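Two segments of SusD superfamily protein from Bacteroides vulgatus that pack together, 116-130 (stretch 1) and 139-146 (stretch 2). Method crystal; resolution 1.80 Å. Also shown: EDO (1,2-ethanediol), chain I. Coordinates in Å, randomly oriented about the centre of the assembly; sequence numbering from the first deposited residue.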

# COMPACT_ATOMS: atom_id res chain seq x y z
N VAL A 116 -2.83 13.25 2.15
CA VAL A 116 -3.05 12.80 0.76
C VAL A 116 -1.83 13.06 -0.13
O VAL A 116 -1.34 12.17 -0.83
CB VAL A 116 -4.36 13.39 0.17
CG1 VAL A 116 -4.51 12.99 -1.31
CG2 VAL A 116 -5.61 12.92 0.99
N ILE A 117 -1.27 14.26 -0.03
CA ILE A 117 -0.07 14.62 -0.80
C ILE A 117 1.10 13.70 -0.47
O ILE A 117 1.78 13.18 -1.35
CB ILE A 117 0.29 16.11 -0.56
CG1 ILE A 117 -0.73 17.00 -1.28
CG2 ILE A 117 1.76 16.41 -0.95
CD1 ILE A 117 -0.74 18.51 -0.83
N ALA A 118 1.29 13.45 0.82
CA ALA A 118 2.36 12.57 1.26
C ALA A 118 2.17 11.14 0.73
O ALA A 118 3.10 10.54 0.26
CB ALA A 118 2.45 12.59 2.82
N LEU A 119 0.95 10.60 0.79
CA LEU A 119 0.70 9.25 0.27
C LEU A 119 0.98 9.14 -1.24
O LEU A 119 1.70 8.23 -1.69
CB LEU A 119 -0.75 8.85 0.57
CG LEU A 119 -1.17 7.46 0.11
CD1 LEU A 119 -0.20 6.40 0.64
CD2 LEU A 119 -2.60 7.19 0.58
N CYS A 120 0.47 10.11 -2.00
CA CYS A 120 0.66 10.13 -3.44
C CYS A 120 2.15 10.20 -3.78
O CYS A 120 2.67 9.42 -4.59
CB CYS A 120 -0.04 11.33 -4.05
SG CYS A 120 -1.84 11.15 -4.08
N GLN A 121 2.84 11.14 -3.16
CA GLN A 121 4.28 11.27 -3.46
C GLN A 121 5.05 10.04 -3.05
O GLN A 121 6.02 9.62 -3.73
CB GLN A 121 4.85 12.54 -2.85
CG GLN A 121 6.26 12.88 -3.43
CD GLN A 121 6.19 13.41 -4.86
OE1 GLN A 121 5.51 14.42 -5.12
NE2 GLN A 121 6.95 12.78 -5.78
N PHE A 122 4.66 9.42 -1.93
CA PHE A 122 5.32 8.20 -1.45
C PHE A 122 5.18 7.06 -2.45
O PHE A 122 6.15 6.41 -2.81
CB PHE A 122 4.79 7.79 -0.06
CG PHE A 122 5.26 6.43 0.43
CD1 PHE A 122 6.61 6.20 0.69
CD2 PHE A 122 4.36 5.41 0.69
CE1 PHE A 122 7.04 4.95 1.16
CE2 PHE A 122 4.78 4.18 1.17
CZ PHE A 122 6.13 3.95 1.42
N ASP A 123 3.95 6.86 -2.93
CA ASP A 123 3.70 5.84 -3.94
C ASP A 123 4.50 6.08 -5.22
O ASP A 123 5.18 5.17 -5.72
CB ASP A 123 2.20 5.73 -4.19
CG ASP A 123 1.46 5.02 -3.04
OD1 ASP A 123 2.13 4.28 -2.28
OD2 ASP A 123 0.23 5.23 -2.89
N LEU A 124 4.50 7.32 -5.71
CA LEU A 124 5.36 7.67 -6.85
C LEU A 124 6.83 7.36 -6.60
O LEU A 124 7.53 6.92 -7.53
CB LEU A 124 5.22 9.14 -7.24
CG LEU A 124 3.89 9.51 -7.92
CD1 LEU A 124 3.63 11.05 -7.87
CD2 LEU A 124 3.81 8.97 -9.35
N THR A 125 7.28 7.59 -5.38
CA THR A 125 8.67 7.38 -5.03
C THR A 125 8.99 5.89 -5.02
O THR A 125 10.02 5.46 -5.56
CB THR A 125 9.01 8.03 -3.69
OG1 THR A 125 8.65 9.43 -3.73
CG2 THR A 125 10.48 7.86 -3.37
N ARG A 126 8.13 5.08 -4.40
CA ARG A 126 8.44 3.64 -4.40
C ARG A 126 8.18 2.91 -5.73
O ARG A 126 8.70 1.81 -5.93
CB ARG A 126 7.79 2.92 -3.23
CG ARG A 126 6.29 2.96 -3.19
CD ARG A 126 5.84 2.25 -1.92
NE ARG A 126 4.42 2.45 -1.73
CZ ARG A 126 3.63 1.73 -0.93
NH1 ARG A 126 4.08 0.68 -0.29
NH2 ARG A 126 2.34 2.04 -0.83
N CYS A 127 7.36 3.49 -6.60
CA CYS A 127 7.14 2.94 -7.93
C CYS A 127 8.18 3.40 -8.97
O CYS A 127 8.52 2.62 -9.87
CB CYS A 127 5.74 3.27 -8.41
SG CYS A 127 4.46 2.46 -7.50
N PHE A 128 8.69 4.64 -8.87
CA PHE A 128 9.58 5.18 -9.90
C PHE A 128 11.05 5.40 -9.51
O PHE A 128 11.88 5.66 -10.38
CB PHE A 128 8.98 6.45 -10.52
CG PHE A 128 7.71 6.19 -11.24
CD1 PHE A 128 7.72 5.79 -12.58
CD2 PHE A 128 6.49 6.29 -10.59
CE1 PHE A 128 6.54 5.52 -13.24
CE2 PHE A 128 5.29 6.01 -11.27
CZ PHE A 128 5.32 5.62 -12.58
N GLY A 129 11.36 5.26 -8.22
CA GLY A 129 12.72 5.29 -7.72
C GLY A 129 13.09 4.01 -7.03
O GLY A 129 12.22 3.24 -6.59
N TYR A 130 14.40 3.74 -7.00
CA TYR A 130 14.92 2.56 -6.35
C TYR A 130 14.68 2.73 -4.84
O TYR A 130 14.55 3.87 -4.33
CB TYR A 130 16.41 2.38 -6.70
CG TYR A 130 16.64 1.86 -8.10
CD1 TYR A 130 16.59 2.72 -9.20
CD2 TYR A 130 16.87 0.51 -8.33
CE1 TYR A 130 16.78 2.24 -10.48
CE2 TYR A 130 17.07 0.03 -9.61
CZ TYR A 130 17.02 0.88 -10.69
OH TYR A 130 17.23 0.39 -11.97
N SER A 139 19.22 7.54 -5.85
CA SER A 139 18.63 7.39 -7.18
C SER A 139 17.52 8.41 -7.40
O SER A 139 16.97 8.97 -6.46
CB SER A 139 18.08 5.99 -7.39
OG SER A 139 16.85 5.81 -6.71
N LEU A 140 17.18 8.64 -8.66
CA LEU A 140 16.12 9.55 -8.98
C LEU A 140 14.78 8.92 -8.67
O LEU A 140 14.53 7.75 -8.98
CB LEU A 140 16.18 9.97 -10.47
CG LEU A 140 17.39 10.78 -10.93
CD1 LEU A 140 17.31 11.00 -12.43
CD2 LEU A 140 17.50 12.16 -10.25
N GLY A 141 13.92 9.71 -8.06
CA GLY A 141 12.53 9.38 -7.91
C GLY A 141 11.68 9.96 -9.01
O GLY A 141 12.12 10.10 -10.15
N ALA A 142 10.43 10.26 -8.69
CA ALA A 142 9.56 10.95 -9.61
C ALA A 142 9.83 12.45 -9.45
O ALA A 142 10.53 12.87 -8.51
CB ALA A 142 8.12 10.64 -9.28
N PRO A 143 9.28 13.27 -10.36
CA PRO A 143 9.20 14.70 -10.06
C PRO A 143 8.49 14.90 -8.72
O PRO A 143 7.56 14.15 -8.38
CB PRO A 143 8.38 15.26 -11.23
CG PRO A 143 8.62 14.34 -12.32
CD PRO A 143 8.74 12.96 -11.69
N LEU A 144 8.95 15.89 -7.96
CA LEU A 144 8.52 16.07 -6.58
C LEU A 144 7.56 17.25 -6.48
O LEU A 144 7.97 18.40 -6.69
CB LEU A 144 9.78 16.33 -5.72
CG LEU A 144 9.56 16.62 -4.22
CD1 LEU A 144 8.75 15.52 -3.59
CD2 LEU A 144 10.91 16.82 -3.48
N ILE A 145 6.29 16.98 -6.19
CA ILE A 145 5.28 18.05 -6.09
C ILE A 145 5.22 18.55 -4.66
O ILE A 145 4.31 18.21 -3.87
CB ILE A 145 3.88 17.59 -6.60
CG1 ILE A 145 4.02 16.81 -7.93
CG2 ILE A 145 2.94 18.76 -6.79
CD1 ILE A 145 4.78 17.55 -9.06
N ASP A 146 6.23 19.34 -4.32
CA ASP A 146 6.41 19.90 -3.00
C ASP A 146 6.04 21.37 -2.98
O ASP A 146 6.43 22.09 -2.07
CB ASP A 146 7.84 19.67 -2.49
CG ASP A 146 8.90 20.39 -3.32
OD1 ASP A 146 8.56 20.93 -4.37
OD2 ASP A 146 10.10 20.39 -2.91
C1 EDO I . -0.93 -0.46 -0.33
O1 EDO I . 0.30 -1.16 -0.28
C2 EDO I . -1.07 0.50 0.86
O2 EDO I . -0.39 1.78 0.63
O HOH W 1 9.41 10.66 -5.99
O HOH W 2 16.97 5.42 -3.99

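The amide of a single helical side chain, that of Gln121, binds the backbone of the second stretch at two points, two residues apart. Gln121 OE1 accepts a hydrogen bond from Ile145 N at 2.9 Å (N-H...O angle 161°), and Gln121 NE2 donates one to Pro143 O at 3.0 Å (162°). Both bonds are short and nearly straight, so the carboxamide meets a backbone acceptor and a backbone donor with its own complementary pair, and the orientation of the amide is fixed by them. The side chain reaches this position with chi1 t and chi2 p. Between the two bonds, Leu144 turns its end back to the helix, and its CD1 lies 3.6 Å from Gln121 CD. Gln121 accordingly has the largest area covered by the other stretch of any residue here.

Water 1 extends this polar cluster toward the corner at which the chain turns, Ala142. It accepts from Gln121 NE2 at 3.3 Å and from Ala142 N at 2.9 Å, and donates to Thr125 OG1 at 2.7 Å. The hydroxyl of Thr125 in turn donates to the helical carbonyl one turn back, Thr125 OG1 to Gln121 O at 2.6 Å. The water thus links Thr125 to the second stretch, although no direct contact joins them, and gives the Ala142 amide a partner that the helix does not supply directly.

Beside this cluster the packing is apolar and small. Ala142 CB points toward the helix and sits 3.8 Å from Leu124 CB and 4.5 Å from Phe128 CB, so the methyl group meets the bases of these two side chains. Phe128 starts toward the second stretch, but the end of its side chain leads away. At the other end of the contact, Ile117 makes a looser approach, with its CG2 4.3 Å from Ile145 O.

The backbones come closest where the helix stops. Gly129 is the first residue to leave helical phi/psi, although its N still bonds to Thr125 O at 3.0 Å. Its CA lies 4.1 Å from Gly141 CA and 3.3 Å from Leu140 O. An ideal CB on Gly129 would fall 3.0 Å from Leu140 O and 3.2 Å from Gly141 CA, both tight, so the absence of a side chain suits this close approach. Gly141 differs: there is room for a CB at its position.

Beyond the glycine, Ser139 closes the contact. Tyr130 N donates to Ser139 OG at 3.2 Å, with an angle of 135° that makes this bond more bent than the two at Gln121. The same Ser139 OG lies 3.5 Å from Tyr130 CB and near the plane of the Tyr130 ring, at its edge. Water 2 lies between the pair, 2.9 Å from Tyr130 O and 2.8 Å from Ser139 OG.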